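Local structure of exoenzyme S (Pseudomonas aeruginosa, 6GN8) at residues G111-D116 and G146-S151; Y132-N138 and N169-Y175. The protein acts as a bifunctional secreted toxin, whose ADP-ribosyltransferase domain, the part described here, probably transfers ADP-ribose from NAD to host proteins. The protein carries 2 engineered substitutions. One frame throughout, in Å; residues are numbered along the deposited sequence.

Contact 1 (G111-D116 and G146-S151); sequences GTRGGD and GQGTIS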
# COMPACT_ATOMS: atom_id res chain seq x y z
N GLY C 111 -12.93 -30.95 8.05
CA GLY C 111 -12.49 -31.98 7.12
C GLY C 111 -13.68 -32.68 6.47
O GLY C 111 -14.71 -32.88 7.12
N THR C 112 -13.57 -33.00 5.17
CA THR C 112 -14.58 -33.74 4.40
C THR C 112 -13.84 -34.77 3.54
O THR C 112 -12.72 -34.50 3.09
CB THR C 112 -15.49 -32.81 3.56
OG1 THR C 112 -14.72 -32.09 2.61
CG2 THR C 112 -16.30 -31.85 4.40
N ARG C 113 -14.45 -35.96 3.35
CA ARG C 113 -13.84 -37.06 2.57
C ARG C 113 -13.64 -36.63 1.09
O ARG C 113 -12.65 -37.03 0.46
CB ARG C 113 -14.69 -38.35 2.68
CG ARG C 113 -14.03 -39.60 2.05
CD ARG C 113 -15.01 -40.74 1.73
NE ARG C 113 -16.27 -40.29 1.13
CZ ARG C 113 -16.47 -40.07 -0.17
NH1 ARG C 113 -15.48 -40.26 -1.04
NH2 ARG C 113 -17.66 -39.67 -0.61
N GLY C 114 -14.55 -35.80 0.58
CA GLY C 114 -14.47 -35.28 -0.77
C GLY C 114 -14.52 -33.77 -0.82
O GLY C 114 -14.20 -33.10 0.17
N GLY C 115 -14.94 -33.24 -1.96
CA GLY C 115 -15.08 -31.81 -2.17
C GLY C 115 -16.28 -31.22 -1.45
O GLY C 115 -17.16 -31.94 -0.95
N ASP C 116 -16.30 -29.88 -1.36
CA ASP C 116 -17.39 -29.15 -0.73
C ASP C 116 -17.86 -28.06 -1.69
O ASP C 116 -17.46 -28.06 -2.86
CB ASP C 116 -16.99 -28.60 0.66
CG ASP C 116 -15.64 -27.90 0.77
OD1 ASP C 116 -15.20 -27.29 -0.23
OD2 ASP C 116 -15.05 -27.95 1.87
N GLY C 146 -7.77 -40.10 5.51
CA GLY C 146 -9.02 -40.38 4.81
C GLY C 146 -9.64 -39.16 4.15
O GLY C 146 -10.17 -39.25 3.03
N GLN C 147 -9.56 -38.01 4.85
CA GLN C 147 -10.09 -36.70 4.48
C GLN C 147 -9.46 -36.15 3.18
O GLN C 147 -8.25 -36.25 2.99
CB GLN C 147 -9.85 -35.74 5.65
CG GLN C 147 -11.14 -35.17 6.25
CD GLN C 147 -11.88 -36.02 7.25
OE1 GLN C 147 -13.05 -36.38 7.05
NE2 GLN C 147 -11.26 -36.31 8.39
N GLY C 148 -10.31 -35.60 2.30
CA GLY C 148 -9.94 -35.05 1.00
C GLY C 148 -9.78 -33.54 0.93
O GLY C 148 -8.97 -33.04 0.15
N THR C 149 -10.62 -32.79 1.67
CA THR C 149 -10.49 -31.34 1.73
C THR C 149 -10.45 -30.92 3.21
O THR C 149 -11.38 -31.23 3.96
CB THR C 149 -11.54 -30.55 0.90
OG1 THR C 149 -12.77 -30.48 1.58
CG2 THR C 149 -11.73 -31.06 -0.52
N ILE C 150 -9.33 -30.30 3.63
CA ILE C 150 -9.07 -29.79 4.99
C ILE C 150 -9.11 -28.25 4.95
O ILE C 150 -8.37 -27.67 4.15
CB ILE C 150 -7.73 -30.31 5.60
CG1 ILE C 150 -7.60 -31.85 5.60
CG2 ILE C 150 -7.49 -29.75 7.01
CD1 ILE C 150 -8.68 -32.56 6.41
N SER C 151 -9.98 -27.60 5.78
CA SER C 151 -10.16 -26.14 5.83
C SER C 151 -9.87 -25.55 7.19
O SER C 151 -10.15 -26.15 8.22
CB SER C 151 -11.59 -25.76 5.44
OG SER C 151 -12.00 -26.31 4.21
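G111-D116 and G146-S151 meet as an antiparallel strand pair that ends in a classic beta bulge, where strand 106-112, at the edge of the mixed sheet of the ADP-ribosyltransferase domain, runs out beside the start of strand 149-155. In the bulge G148 and T149 both face T112. The carbonyl oxygen of T112 takes two backbone N-H groups, that of G148 at 2.8 Å and that of T149 in a nearly straight bond (N-H...O angle 169°). T112 N returns a bond to T149 O, and G111 sits opposite I150 as a non-hydrogen-bonded pair, with G111 CA 3.4 Å from T149 O in a C-H...O contact.

Q147, bent at chi2 (82°), lays its CG against the G111-T112 peptide, 3.4 Å from T112 N. G111 has no side chain to oppose that methylene, and the I150 CD1 methyl also reaches G111 CA.

T112 and T149 both project from the same face of the sheet. With chi1 at 61°, T112 turns OG1 between its own N and carbonyl carbon, from where it donates to G114 O at 2.7 Å and draws the G114 turn in over the strand end. The T149 methyl CG2 packs against that turn, touching G114 O and G115 CA. D116 OD2 points back to T149 OG1 as a long, weak partner, while D116 OD1 forms a salt bridge with R196 on strand 194-200. At the centre of this polar cluster T112 OG1 and T149 OG1 lie 2.7 Å apart.

Contact 2 (Y132-N138 and N169-Y175); sequences YLSTSLN and NAKAILY. Engineered in segment 169-175: A170 (natural residue Glu), A172 (natural residue Glu).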
# COMPACT_ATOMS: atom_id res chain seq x y z
N TYR C 132 -25.81 -25.88 6.43
CA TYR C 132 -25.12 -25.25 7.55
C TYR C 132 -23.66 -25.72 7.52
O TYR C 132 -23.39 -26.81 6.98
CB TYR C 132 -25.80 -25.61 8.89
CG TYR C 132 -27.15 -24.94 9.04
CD1 TYR C 132 -28.31 -25.55 8.57
CD2 TYR C 132 -27.27 -23.70 9.66
CE1 TYR C 132 -29.54 -24.90 8.65
CE2 TYR C 132 -28.50 -23.05 9.75
CZ TYR C 132 -29.64 -23.67 9.26
OH TYR C 132 -30.85 -23.06 9.39
N LEU C 133 -22.73 -24.90 8.01
CA LEU C 133 -21.30 -25.22 8.01
C LEU C 133 -20.77 -25.53 9.43
O LEU C 133 -20.52 -24.63 10.25
CB LEU C 133 -20.47 -24.09 7.36
CG LEU C 133 -19.07 -24.48 6.89
CD1 LEU C 133 -19.12 -25.16 5.53
CD2 LEU C 133 -18.17 -23.28 6.80
N SER C 134 -20.61 -26.81 9.69
CA SER C 134 -20.07 -27.34 10.93
C SER C 134 -18.54 -27.29 10.86
O SER C 134 -17.90 -27.73 9.89
CB SER C 134 -20.56 -28.77 11.16
OG SER C 134 -21.97 -28.86 11.03
N THR C 135 -17.97 -26.68 11.87
CA THR C 135 -16.53 -26.60 12.02
C THR C 135 -16.27 -27.03 13.46
O THR C 135 -17.22 -27.12 14.26
CB THR C 135 -16.00 -25.20 11.65
OG1 THR C 135 -16.41 -24.27 12.62
CG2 THR C 135 -16.43 -24.72 10.26
N SER C 136 -15.02 -27.34 13.78
CA SER C 136 -14.65 -27.80 15.11
C SER C 136 -13.45 -26.97 15.62
O SER C 136 -12.59 -26.61 14.82
CB SER C 136 -14.31 -29.29 15.03
OG SER C 136 -13.28 -29.72 15.91
N LEU C 137 -13.40 -26.70 16.94
CA LEU C 137 -12.28 -26.00 17.62
C LEU C 137 -11.12 -26.96 17.85
O LEU C 137 -10.01 -26.53 18.11
CB LEU C 137 -12.71 -25.42 18.98
CG LEU C 137 -13.29 -24.02 19.01
CD1 LEU C 137 -13.89 -23.74 20.35
CD2 LEU C 137 -12.24 -22.95 18.71
N ASN C 138 -11.41 -28.26 17.77
CA ASN C 138 -10.47 -29.37 17.94
C ASN C 138 -9.77 -29.68 16.58
O ASN C 138 -10.46 -30.14 15.67
CB ASN C 138 -11.28 -30.58 18.45
CG ASN C 138 -10.49 -31.69 19.06
OD1 ASN C 138 -9.38 -32.01 18.63
ND2 ASN C 138 -11.07 -32.32 20.07
N ASN C 169 -15.73 -34.89 21.70
CA ASN C 169 -15.31 -33.58 22.21
C ASN C 169 -14.87 -32.68 21.02
O ASN C 169 -13.81 -32.03 21.06
CB ASN C 169 -14.22 -33.74 23.28
CG ASN C 169 -13.79 -32.46 23.95
OD1 ASN C 169 -14.62 -31.62 24.39
ND2 ASN C 169 -12.49 -32.29 24.05
N ALA C 170 -15.70 -32.64 19.97
CA ALA C 170 -15.39 -31.87 18.75
C ALA C 170 -15.46 -30.35 18.96
O ALA C 170 -14.91 -29.61 18.16
CB ALA C 170 -16.32 -32.28 17.62
N LYS C 171 -16.13 -29.88 20.03
CA LYS C 171 -16.29 -28.46 20.36
C LYS C 171 -16.67 -27.70 19.08
O LYS C 171 -15.88 -26.91 18.53
CB LYS C 171 -15.01 -27.89 21.04
CG LYS C 171 -14.56 -28.64 22.32
CD LYS C 171 -13.18 -28.14 22.83
CE LYS C 171 -12.03 -28.54 21.93
NZ LYS C 171 -10.72 -28.09 22.45
N ALA C 172 -17.85 -28.02 18.55
CA ALA C 172 -18.30 -27.49 17.26
C ALA C 172 -18.73 -26.04 17.30
O ALA C 172 -19.38 -25.56 18.24
CB ALA C 172 -19.44 -28.34 16.70
N ILE C 173 -18.36 -25.35 16.25
CA ILE C 173 -18.79 -23.99 15.99
C ILE C 173 -19.50 -24.05 14.65
O ILE C 173 -18.91 -24.49 13.66
CB ILE C 173 -17.69 -22.91 16.10
CG1 ILE C 173 -17.26 -22.78 17.59
CG2 ILE C 173 -18.20 -21.55 15.55
CD1 ILE C 173 -16.16 -21.81 17.93
N LEU C 174 -20.81 -23.76 14.66
CA LEU C 174 -21.64 -23.80 13.46
C LEU C 174 -21.81 -22.43 12.82
O LEU C 174 -22.12 -21.45 13.50
CB LEU C 174 -23.04 -24.38 13.77
CG LEU C 174 -23.11 -25.64 14.62
CD1 LEU C 174 -24.56 -26.03 14.82
CD2 LEU C 174 -22.28 -26.80 14.02
N TYR C 175 -21.64 -22.38 11.50
CA TYR C 175 -21.90 -21.17 10.69
C TYR C 175 -23.23 -21.40 9.98
O TYR C 175 -23.57 -22.55 9.65
CB TYR C 175 -20.74 -20.84 9.72
CG TYR C 175 -19.56 -20.25 10.46
CD1 TYR C 175 -19.48 -18.89 10.72
CD2 TYR C 175 -18.55 -21.08 10.96
CE1 TYR C 175 -18.43 -18.35 11.47
CE2 TYR C 175 -17.49 -20.55 11.69
CZ TYR C 175 -17.43 -19.19 11.95
OH TYR C 175 -16.44 -18.66 12.72
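L137 and I173 pack together at one end of an antiparallel two-strand ladder, strand 133-136 against strand 172-175, in the small sheet of the ADP-ribosyltransferase fold. Here S134-T135-S136 matches the Ser-Thr-Ser motif of arginine-specific enzymes of this family. The engineered A170 and A172 replace two glutamates whose spacing fits the family's Glu-X-Glu motif.

L137 can be followed outward. L137 CB rests 3.5 Å from K171 O and also meets K171 CB. L137 CG then comes 3.8 Å from the I173 CD1 methyl, and the branches straddle the same contact, CD1 nearer to it than CD2. The I173 chain is extended (chi2 178°), which carries its CD1 out from the sheet to meet this leucine. On the backbone, L137 N bonds to K171 O.

From L137 back to L133 the ladder is regular: L133 and T135 each exchange a pair of N-H...O=C bonds with Y175 and I173. T135 adds a third bond to its pair, since T135 OG1 donates to I173 O at 2.7 Å. The amide and the hydroxyl of T135 approach that oxygen from opposite faces of its carbonyl plane, and T135 OG1 also bonds to T108 on strand 106-112. The same hydroxyl lies at the edge of the Y175 ring, near its plane. On the other face of the sheet the L174 CD2 methyl reaches S134 OG, itself bonded to Y63 on helix 54-77.

Toward the loop end of the ladder, polar side chains add to the backbone bonds. S136 OG lies 2.8 Å from the carbonyl oxygen of the engineered A170. A chi1 of -163° swings the N138 amide toward 169-175, where N138 ND2, with the acceptor almost in the amide plane, donates to N169 O from above the carbonyl plane at 2.9 Å.

In the fold
The four segments alternate along the chain, in the order 111-116, 132-138, 146-151, 169-175, so contact 1 and contact 2 interleave. Their centres are 15 Å apart and their nearest atoms about 6 Å, without touching. Contact 1 belongs to the five-stranded mixed sheet, contact 2 to the three-stranded antiparallel one. Strand 106-112 joins them: its R110 bonds to S151 of contact 1 through the backbone and to the S134 carbonyl of contact 2 through its side chain, while F109 shares a backbone bond with S136. R110, the Ser-Thr-Ser strand and the segment of the two replaced glutamates thus meet where the sheets adjoin, consistent with the Arg-Ser-Glu NAD site of arginine-specific ADP-ribosyltransferases.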